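PDB 6M6T: 4-alpha-glucanotransferase from Streptococcus agalactiae, which belongs to the amylomaltase family, is built on a TIM barrel, and binds glycan ligands in two pockets. Local coordinates for residues A247-D252 with D257-G262; W305-R308 with T313-D316. One frame throughout, in Å; residues are numbered along the deposited sequence.

Following the chain from the N terminus, strand 245-249 comes after barrel strand 212-217 and turns back as strand 259-264; interaction 1 closes this hairpin across the four residues 253-256. Two helices, 268-273 and 277-289, and barrel strand 292-295 then pass before strand 303-308, whose end meets the turn 313-316 in interaction 2, closing a second short loop, 309-312. The contacts are in series, so they neither nest nor cross. Space brings them together: their centres lie about 7 Å apart, and strands 245-249 and 303-308 are antiparallel neighbours in one four-stranded sheet. Pro250 packs on Trp305, and Ala314 packs against the Gln259 backbone, tying the hairpin to strand 303-308 and to the turn that follows it.

Interaction 1 (A247-D252 with D257-G262); sequences AGVPAD and DGQLWG. With AC1 (4,6-dideoxy-4-{[(1S,4R,5S,6S)-4,5,6-trihydroxy-3-(hydroxymethyl)cyclohex-2-en-1-yl]amino}-alpha-D-glucopyranose), chain I; GLC (alpha-D-glucopyranose), chain J; AC1 (4,6-dideoxy-4-{[(1S,4R,5S,6S)-4,5,6-trihydroxy-3-(hydroxymethyl)cyclohex-2-en-1-yl]amino}-alpha-D-glucopyranose), chain B.
Trp261 turns its CG beside its own backbone N (chi1 -66°), which lays the indole against Gly248: the glycine CA stands 4.0 Å from the centroid of the five-membered ring and over its face, a CH-pi contact. The extended chain of Gln259 brings OE1 to the edge of the same indole, where it accepts a hydrogen bond from Trp261 NE1 at 2.6 Å through a lone pair in the carbonyl plane; this in-plane bond helps set how the amide and the indole are turned. Val249 lies side by side with Gln259, its CG1 against Gln259 CB, and turns CG2 toward O2B of the AC1 of chain B at 3.5 Å. The backbones form an antiparallel ladder, their axes at 165°. Val249 and Gln259 are its hydrogen-bonded pair, with Val249 N to Gln259 O at 2.9 Å and Gln259 N to Val249 O at 2.8 Å. Farther along, Ala247 O accepts a bond from Trp261 N at 3.0 Å and a weak one from Gly262 N. Leu260 and Trp261 line one glycan pocket and Val249, Asp252 and Gln259 another. His297 meets the Trp261 ring edge-to-face, while Leu260 rests on Ile307 of strand 303-308, next to strand 245-249 in the sheet.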
ATOM      1  N   ALA A 247     -15.958  -8.718  -1.418  1.00 51.27           N
ATOM      2  CA  ALA A 247     -15.608  -7.921  -0.253  1.00 50.37           C
ATOM      3  C   ALA A 247     -16.107  -6.485  -0.370  1.00 47.71           C
ATOM      4  O   ALA A 247     -16.259  -5.934  -1.460  1.00 52.52           O
ATOM      5  CB  ALA A 247     -14.097  -7.927  -0.048  1.00 45.32           C
ATOM      6  N   GLY A 248     -16.364  -5.887   0.779  1.00 48.99           N
ATOM      7  CA  GLY A 248     -16.766  -4.504   0.841  1.00 50.05           C
ATOM      8  C   GLY A 248     -17.023  -4.052   2.265  1.00 48.49           C
ATOM      9  O   GLY A 248     -16.474  -4.592   3.236  1.00 40.33           O
ATOM     10  N   VAL A 249     -17.886  -3.058   2.398  1.00 50.24           N
ATOM     11  CA  VAL A 249     -18.126  -2.454   3.695  1.00 49.82           C
ATOM     12  C   VAL A 249     -19.436  -1.683   3.571  1.00 55.91           C
ATOM     13  O   VAL A 249     -19.694  -1.065   2.524  1.00 54.72           O
ATOM     14  CB  VAL A 249     -16.919  -1.590   4.099  1.00 54.49           C
ATOM     15  CG1 VAL A 249     -17.006  -0.151   3.538  1.00 55.79           C
ATOM     16  CG2 VAL A 249     -16.669  -1.669   5.590  1.00 54.91           C
ATOM     17  N   PRO A 250     -20.311  -1.730   4.567  1.00 58.60           N
ATOM     18  CA  PRO A 250     -21.627  -1.102   4.437  1.00 60.84           C
ATOM     19  C   PRO A 250     -21.585   0.381   4.781  1.00 63.51           C
ATOM     20  O   PRO A 250     -20.577   0.915   5.244  1.00 68.74           O
ATOM     21  CB  PRO A 250     -22.493  -1.865   5.450  1.00 57.07           C
ATOM     22  CG  PRO A 250     -21.527  -2.550   6.378  1.00 59.52           C
ATOM     23  CD  PRO A 250     -20.111  -2.301   5.905  1.00 56.86           C
ATOM     24  N   ALA A 251     -22.719   1.035   4.552  1.00 68.11           N
ATOM     25  CA  ALA A 251     -22.822   2.466   4.798  1.00 75.52           C
ATOM     26  C   ALA A 251     -22.747   2.767   6.282  1.00 81.79           C
ATOM     27  O   ALA A 251     -23.374   2.087   7.098  1.00 79.70           O
ATOM     28  CB  ALA A 251     -24.134   3.004   4.259  1.00 75.83           C
ATOM     29  N   ASP A 252     -21.944   3.756   6.637  1.00 80.02           N
ATOM     30  CA  ASP A 252     -22.029   4.298   7.973  1.00 86.47           C
ATOM     31  C   ASP A 252     -22.752   5.654   7.971  1.00 92.32           C
ATOM     32  O   ASP A 252     -23.391   6.043   6.985  1.00 91.85           O
ATOM     33  CB  ASP A 252     -20.646   4.344   8.606  1.00 87.13           C
ATOM     34  CG  ASP A 252     -20.717   4.164  10.110  1.00 99.23           C
ATOM     35  OD1 ASP A 252     -21.547   4.862  10.747  1.00100.22           O
ATOM     36  OD2 ASP A 252     -19.969   3.320  10.653  1.00 98.38           O
ATOM     37  N   ASP A 257     -24.129   5.105   0.991  1.00 87.25           N
ATOM     38  CA  ASP A 257     -24.072   3.979   0.069  1.00 91.97           C
ATOM     39  C   ASP A 257     -22.951   2.973   0.348  1.00 84.44           C
ATOM     40  O   ASP A 257     -22.978   1.878  -0.223  1.00 84.54           O
ATOM     41  CB  ASP A 257     -24.000   4.476  -1.378  1.00 91.76           C
ATOM     42  CG  ASP A 257     -25.296   4.205  -2.127  1.00 98.14           C
ATOM     43  OD1 ASP A 257     -26.013   3.274  -1.713  1.00 92.61           O
ATOM     44  OD2 ASP A 257     -25.612   4.936  -3.091  1.00101.29           O
ATOM     45  N   GLY A 258     -21.981   3.297   1.193  1.00 76.85           N
ATOM     46  CA  GLY A 258     -21.011   2.287   1.577  1.00 68.13           C
ATOM     47  C   GLY A 258     -19.984   2.041   0.488  1.00 64.67           C
ATOM     48  O   GLY A 258     -19.776   2.864  -0.410  1.00 67.69           O
ATOM     49  N   GLN A 259     -19.339   0.877   0.561  1.00 60.95           N
ATOM     50  CA  GLN A 259     -18.234   0.580  -0.340  1.00 58.49           C
ATOM     51  C   GLN A 259     -18.317  -0.845  -0.858  1.00 61.73           C
ATOM     52  O   GLN A 259     -18.531  -1.792  -0.093  1.00 62.21           O
ATOM     53  CB  GLN A 259     -16.871   0.769   0.333  1.00 57.16           C
ATOM     54  CG  GLN A 259     -16.408   2.207   0.468  1.00 57.88           C
ATOM     55  CD  GLN A 259     -15.109   2.303   1.244  1.00 57.60           C
ATOM     56  OE1 GLN A 259     -14.267   1.401   1.173  1.00 50.39           O
ATOM     57  NE2 GLN A 259     -14.952   3.377   2.017  1.00 60.44           N
ATOM     58  N   LEU A 260     -18.107  -0.982  -2.163  1.00 64.74           N
ATOM     59  CA  LEU A 260     -17.969  -2.268  -2.831  1.00 64.54           C
ATOM     60  C   LEU A 260     -16.543  -2.363  -3.361  1.00 65.02           C
ATOM     61  O   LEU A 260     -16.112  -1.504  -4.143  1.00 67.82           O
ATOM     62  CB  LEU A 260     -18.996  -2.404  -3.956  1.00 61.13           C
ATOM     63  CG  LEU A 260     -18.963  -3.698  -4.754  1.00 65.84           C
ATOM     64  CD1 LEU A 260     -20.324  -4.375  -4.698  1.00 59.59           C
ATOM     65  CD2 LEU A 260     -18.530  -3.398  -6.192  1.00 63.87           C
ATOM     66  N   TRP A 261     -15.809  -3.393  -2.925  1.00 60.92           N
ATOM     67  CA  TRP A 261     -14.387  -3.527  -3.231  1.00 57.56           C
ATOM     68  C   TRP A 261     -14.090  -4.486  -4.386  1.00 58.83           C
ATOM     69  O   TRP A 261     -13.280  -4.160  -5.262  1.00 53.73           O
ATOM     70  CB  TRP A 261     -13.630  -3.973  -1.977  1.00 52.07           C
ATOM     71  CG  TRP A 261     -13.623  -2.943  -0.880  1.00 55.00           C
ATOM     72  CD1 TRP A 261     -14.053  -1.647  -0.966  1.00 56.97           C
ATOM     73  CD2 TRP A 261     -13.158  -3.121   0.468  1.00 51.51           C
ATOM     74  NE1 TRP A 261     -13.889  -1.009   0.246  1.00 56.18           N
ATOM     75  CE2 TRP A 261     -13.340  -1.889   1.141  1.00 52.69           C
ATOM     76  CE3 TRP A 261     -12.601  -4.197   1.167  1.00 48.95           C
ATOM     77  CZ2 TRP A 261     -12.990  -1.709   2.477  1.00 48.61           C
ATOM     78  CZ3 TRP A 261     -12.255  -4.013   2.500  1.00 50.76           C
ATOM     79  CH2 TRP A 261     -12.452  -2.777   3.137  1.00 49.64           C
ATOM     80  N   GLY A 262     -14.722  -5.661  -4.416  1.00 52.22           N
ATOM     81  CA  GLY A 262     -14.566  -6.603  -5.502  1.00 43.53           C
ATOM     82  C   GLY A 262     -13.635  -7.763  -5.222  1.00 47.08           C
ATOM     83  O   GLY A 262     -13.580  -8.700  -6.030  1.00 50.99           O
TER
HETATM   84  C1  AC1 I   2      -9.591   0.500  -1.832  1.00 64.42           C
HETATM   85  O2  AC1 I   2     -11.242   2.310  -1.587  1.00 60.41           O
HETATM   86  C2  AC1 I   2     -10.568   1.462  -2.537  1.00 56.32           C
HETATM   87  C4A AC1 I   2     -14.075  -1.830  -8.107  1.00 66.97           C
HETATM   88  C3  AC1 I   2     -11.588   0.728  -3.358  1.00 54.22           C
HETATM   89  O3  AC1 I   2     -12.375   1.737  -3.970  1.00 63.20           O
HETATM   90  C4  AC1 I   2     -10.863  -0.160  -4.397  1.00 61.04           C
HETATM   91  N4A AC1 I   2     -11.717  -0.873  -5.397  1.00 60.56           N
HETATM   92  C5  AC1 I   2     -10.077  -1.157  -3.565  1.00 58.20           C
HETATM   93  O5  AC1 I   2      -9.066  -0.456  -2.807  1.00 60.24           O
HETATM   94  C6  AC1 I   2      -9.411  -2.174  -4.487  1.00 65.18           C
HETATM   95  C1B AC1 I   2     -12.014  -0.200  -6.692  1.00 58.83           C
HETATM   96  C2B AC1 I   2     -13.500   0.116  -6.706  1.00 68.06           C
HETATM   97  O2B AC1 I   2     -13.854   0.878  -5.549  1.00 57.89           O
HETATM   98  C3B AC1 I   2     -14.255  -1.223  -6.706  1.00 67.01           C
HETATM   99  O3B AC1 I   2     -15.655  -1.026  -6.411  1.00 60.15           O
HETATM  100  O4  AC1 I   2     -14.662  -3.161  -8.221  1.00 56.32           O
HETATM  101  C5B AC1 I   2     -12.715  -1.827  -8.479  1.00 65.94           C
HETATM  102  C7B AC1 I   2     -11.743  -1.024  -7.814  1.00 56.38           C
HETATM  103  C6B AC1 I   2     -12.356  -2.712  -9.697  1.00 68.68           C
HETATM  104  O6B AC1 I   2     -13.396  -3.687  -9.928  1.00 64.74           O
HETATM  105  C1  GLC J   1     -16.398   6.543  13.658  1.00 87.15           C
HETATM  106  C2  GLC J   1     -15.227   5.679  13.070  1.00 90.49           C
HETATM  107  C3  GLC J   1     -15.005   5.992  11.577  1.00 85.43           C
HETATM  108  C4  GLC J   1     -16.344   5.578  10.936  1.00 87.30           C
HETATM  109  C5  GLC J   1     -17.381   6.644  11.380  1.00 97.92           C
HETATM  110  C6  GLC J   1     -18.668   6.579  10.540  1.00 95.02           C
HETATM  111  O1  GLC J   1     -16.015   7.923  13.762  1.00 86.37           O
HETATM  112  O2  GLC J   1     -13.996   5.824  13.820  1.00 88.67           O
HETATM  113  O3  GLC J   1     -13.880   5.246  11.084  1.00 75.77           O
HETATM  114  O4  GLC J   1     -16.310   5.230   9.502  1.00 85.35           O
HETATM  115  O5  GLC J   1     -17.615   6.424  12.836  1.00 98.32           O
HETATM  116  O6  GLC J   1     -19.181   7.886  10.234  1.00 88.23           O
HETATM  117  C1  AC1 B   2     -15.908   6.025   8.377  1.00 81.65           C
HETATM  118  O2  AC1 B   2     -17.859   4.941   7.422  1.00 78.38           O
HETATM  119  C2  AC1 B   2     -16.471   5.240   7.191  1.00 78.11           C
HETATM  120  C4A AC1 B   2     -10.860   0.887   5.579  1.00 67.27           C
HETATM  121  C3  AC1 B   2     -15.743   3.932   7.088  1.00 68.79           C
HETATM  122  O3  AC1 B   2     -16.301   3.241   5.978  1.00 73.77           O
HETATM  123  C4  AC1 B   2     -14.250   4.181   6.867  1.00 73.11           C
HETATM  124  N4A AC1 B   2     -13.485   2.932   6.884  1.00 70.29           N
HETATM  125  C5  AC1 B   2     -13.679   5.044   7.973  1.00 72.54           C
HETATM  126  O5  AC1 B   2     -14.461   6.268   8.152  1.00 74.56           O
HETATM  127  C6  AC1 B   2     -12.204   5.337   7.628  1.00 60.50           C
HETATM  128  C1B AC1 B   2     -13.448   2.193   5.615  1.00 68.08           C
HETATM  129  C2B AC1 B   2     -13.225   0.760   5.984  1.00 65.36           C
HETATM  130  O2B AC1 B   2     -14.212   0.425   6.959  1.00 75.18           O
HETATM  131  C3B AC1 B   2     -11.869   0.639   6.631  1.00 61.28           C
HETATM  132  O3B AC1 B   2     -11.654  -0.689   7.085  1.00 61.21           O
HETATM  133  O4  AC1 B   2      -9.549   0.873   6.183  1.00 65.60           O
HETATM  134  C5B AC1 B   2     -11.125   2.085   4.895  1.00 68.53           C
HETATM  135  C7B AC1 B   2     -12.388   2.678   4.861  1.00 70.44           C
HETATM  136  C6B AC1 B   2      -9.996   2.707   4.099  1.00 65.92           C
HETATM  137  O6B AC1 B   2      -8.784   2.354   4.769  1.00 68.61           O

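Interaction 2 (W305-R308 with T313-D316); sequences WEIR and TAND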
ATOM      1  N   TRP A 305     -17.359  -7.869   6.097  1.00 46.63           N
ATOM      2  CA  TRP A 305     -18.610  -7.679   5.382  1.00 50.02           C
ATOM      3  C   TRP A 305     -18.560  -8.433   4.056  1.00 53.27           C
ATOM      4  O   TRP A 305     -17.604  -8.283   3.291  1.00 46.90           O
ATOM      5  CB  TRP A 305     -18.852  -6.194   5.148  1.00 47.47           C
ATOM      6  CG  TRP A 305     -20.105  -5.905   4.423  1.00 55.87           C
ATOM      7  CD1 TRP A 305     -20.243  -5.677   3.086  1.00 54.84           C
ATOM      8  CD2 TRP A 305     -21.414  -5.801   4.989  1.00 52.87           C
ATOM      9  NE1 TRP A 305     -21.558  -5.429   2.788  1.00 56.03           N
ATOM     10  CE2 TRP A 305     -22.298  -5.498   3.939  1.00 52.11           C
ATOM     11  CE3 TRP A 305     -21.924  -5.932   6.284  1.00 51.80           C
ATOM     12  CZ2 TRP A 305     -23.661  -5.325   4.140  1.00 56.35           C
ATOM     13  CZ3 TRP A 305     -23.278  -5.761   6.483  1.00 52.84           C
ATOM     14  CH2 TRP A 305     -24.132  -5.459   5.418  1.00 57.08           C
ATOM     15  N   GLU A 306     -19.599  -9.232   3.790  1.00 52.49           N
ATOM     16  CA  GLU A 306     -19.609 -10.210   2.706  1.00 51.51           C
ATOM     17  C   GLU A 306     -20.801  -9.937   1.784  1.00 59.95           C
ATOM     18  O   GLU A 306     -21.914 -10.411   2.038  1.00 61.38           O
ATOM     19  CB  GLU A 306     -19.649 -11.631   3.271  1.00 48.81           C
ATOM     20  CG  GLU A 306     -19.394 -12.741   2.239  1.00 52.56           C
ATOM     21  CD  GLU A 306     -19.851 -14.146   2.697  1.00 64.97           C
ATOM     22  OE1 GLU A 306     -21.047 -14.483   2.521  1.00 73.23           O
ATOM     23  OE2 GLU A 306     -19.018 -14.938   3.206  1.00 61.15           O
ATOM     24  N   ILE A 307     -20.564  -9.188   0.704  1.00 61.07           N
ATOM     25  CA  ILE A 307     -21.594  -8.994  -0.311  1.00 61.27           C
ATOM     26  C   ILE A 307     -21.777 -10.293  -1.079  1.00 61.68           C
ATOM     27  O   ILE A 307     -20.804 -10.897  -1.539  1.00 58.43           O
ATOM     28  CB  ILE A 307     -21.204  -7.858  -1.268  1.00 59.84           C
ATOM     29  CG1 ILE A 307     -20.863  -6.574  -0.494  1.00 61.14           C
ATOM     30  CG2 ILE A 307     -22.310  -7.641  -2.293  1.00 57.65           C
ATOM     31  CD1 ILE A 307     -19.568  -5.897  -0.920  1.00 55.59           C
ATOM     32  N   ARG A 308     -23.020 -10.738  -1.223  1.00 72.60           N
ATOM     33  CA  ARG A 308     -23.239 -11.934  -2.022  1.00 72.30           C
ATOM     34  C   ARG A 308     -23.138 -11.595  -3.509  1.00 75.69           C
ATOM     35  O   ARG A 308     -22.994 -10.431  -3.898  1.00 76.94           O
ATOM     36  CB  ARG A 308     -24.597 -12.546  -1.708  1.00 68.52           C
ATOM     37  CG  ARG A 308     -25.714 -11.535  -1.757  1.00 72.23           C
ATOM     38  CD  ARG A 308     -26.996 -12.083  -1.150  1.00 77.19           C
ATOM     39  NE  ARG A 308     -27.830 -10.990  -0.662  1.00 78.24           N
ATOM     40  CZ  ARG A 308     -27.871 -10.586   0.606  1.00 75.21           C
ATOM     41  NH1 ARG A 308     -27.141 -11.202   1.532  1.00 69.27           N
ATOM     42  NH2 ARG A 308     -28.650  -9.564   0.950  1.00 71.75           N
ATOM     43  N   THR A 313     -26.400  -2.970  -4.673  1.00 78.56           N
ATOM     44  CA  THR A 313     -25.429  -2.126  -3.995  1.00 77.61           C
ATOM     45  C   THR A 313     -24.710  -2.978  -2.957  1.00 73.25           C
ATOM     46  O   THR A 313     -25.024  -4.157  -2.756  1.00 68.69           O
ATOM     47  CB  THR A 313     -26.076  -0.880  -3.354  1.00 78.11           C
ATOM     48  OG1 THR A 313     -27.069  -0.350  -4.239  1.00 81.29           O
ATOM     49  CG2 THR A 313     -25.038   0.216  -3.117  1.00 76.75           C
ATOM     50  N   ALA A 314     -23.703  -2.371  -2.327  1.00 75.42           N
ATOM     51  CA  ALA A 314     -22.885  -3.028  -1.319  1.00 70.88           C
ATOM     52  C   ALA A 314     -23.616  -3.240   0.001  1.00 67.09           C
ATOM     53  O   ALA A 314     -23.097  -3.948   0.869  1.00 61.49           O
ATOM     54  CB  ALA A 314     -21.612  -2.214  -1.086  1.00 65.99           C
ATOM     55  N   ASN A 315     -24.803  -2.667   0.175  1.00 70.79           N
ATOM     56  CA  ASN A 315     -25.592  -2.900   1.375  1.00 66.12           C
ATOM     57  C   ASN A 315     -26.269  -4.261   1.384  1.00 64.69           C
ATOM     58  O   ASN A 315     -26.985  -4.567   2.342  1.00 56.79           O
ATOM     59  CB  ASN A 315     -26.634  -1.797   1.517  1.00 68.64           C
ATOM     60  CG  ASN A 315     -25.999  -0.430   1.612  1.00 76.46           C
ATOM     61  OD1 ASN A 315     -25.949   0.322   0.630  1.00 80.45           O
ATOM     62  ND2 ASN A 315     -25.485  -0.107   2.797  1.00 66.72           N
ATOM     63  N   ASP A 316     -26.056  -5.071   0.344  1.00 69.13           N
ATOM     64  CA  ASP A 316     -26.638  -6.408   0.219  1.00 64.87           C
ATOM     65  C   ASP A 316     -25.623  -7.460   0.669  1.00 62.29           C
ATOM     66  O   ASP A 316     -25.108  -8.249  -0.121  1.00 59.91           O
ATOM     67  CB  ASP A 316     -27.073  -6.653  -1.224  1.00 66.87           C
ATOM     68  CG  ASP A 316     -28.549  -6.372  -1.459  1.00 79.12           C
ATOM     69  OD1 ASP A 316     -29.141  -5.541  -0.731  1.00 78.65           O
ATOM     70  OD2 ASP A 316     -29.116  -6.985  -2.397  1.00 89.10           O
TER
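Trp305 and Ala314 make the firm link of this contact, between strand 303-308 and the loop that leads to strand 319-321 of the same antiparallel sheet: NE1 donates to Ala314 O at 2.9 Å. The donor sits nearly along the C=O axis, although the N-H...O angle of 142° and a 19° tilt of the oxygen from the indole plane make the bond somewhat bent. With CG anti to the backbone N (chi1 180°), Trp305 carries its indole toward the type I beta turn Thr313-Asp316, the edge at NE1 facing it. Beside it Ile307 fills the buried side, with CD1 4.2 Å from Ala314 CB and CG1 3.7 Å from Ala314 O.

Asp316 O marks the boundary. From the buried side Ile307 CA makes a CA-H...O contact with it at 3.6 Å, and Arg308 N reaches it in a weak hydrogen bond of 3.4 Å. Toward solvent the grip slackens: the exposed Arg308 chain, extended from CG to NE, lays a guanidinium face over the same oxygen, so the N-H groups in that plane are not aimed at it. Arg308 NH2 and Asp316 OD2 remain 4.3 Å apart, beyond a salt bridge.

Both hydrogen bonds across the contact end on main-chain carbonyls, so neither uses a side-chain acceptor of the turn; apolar packing at Ala314 adds to them, and the Arg308-Asp316 attraction is probably only a diffuse electrostatic pull.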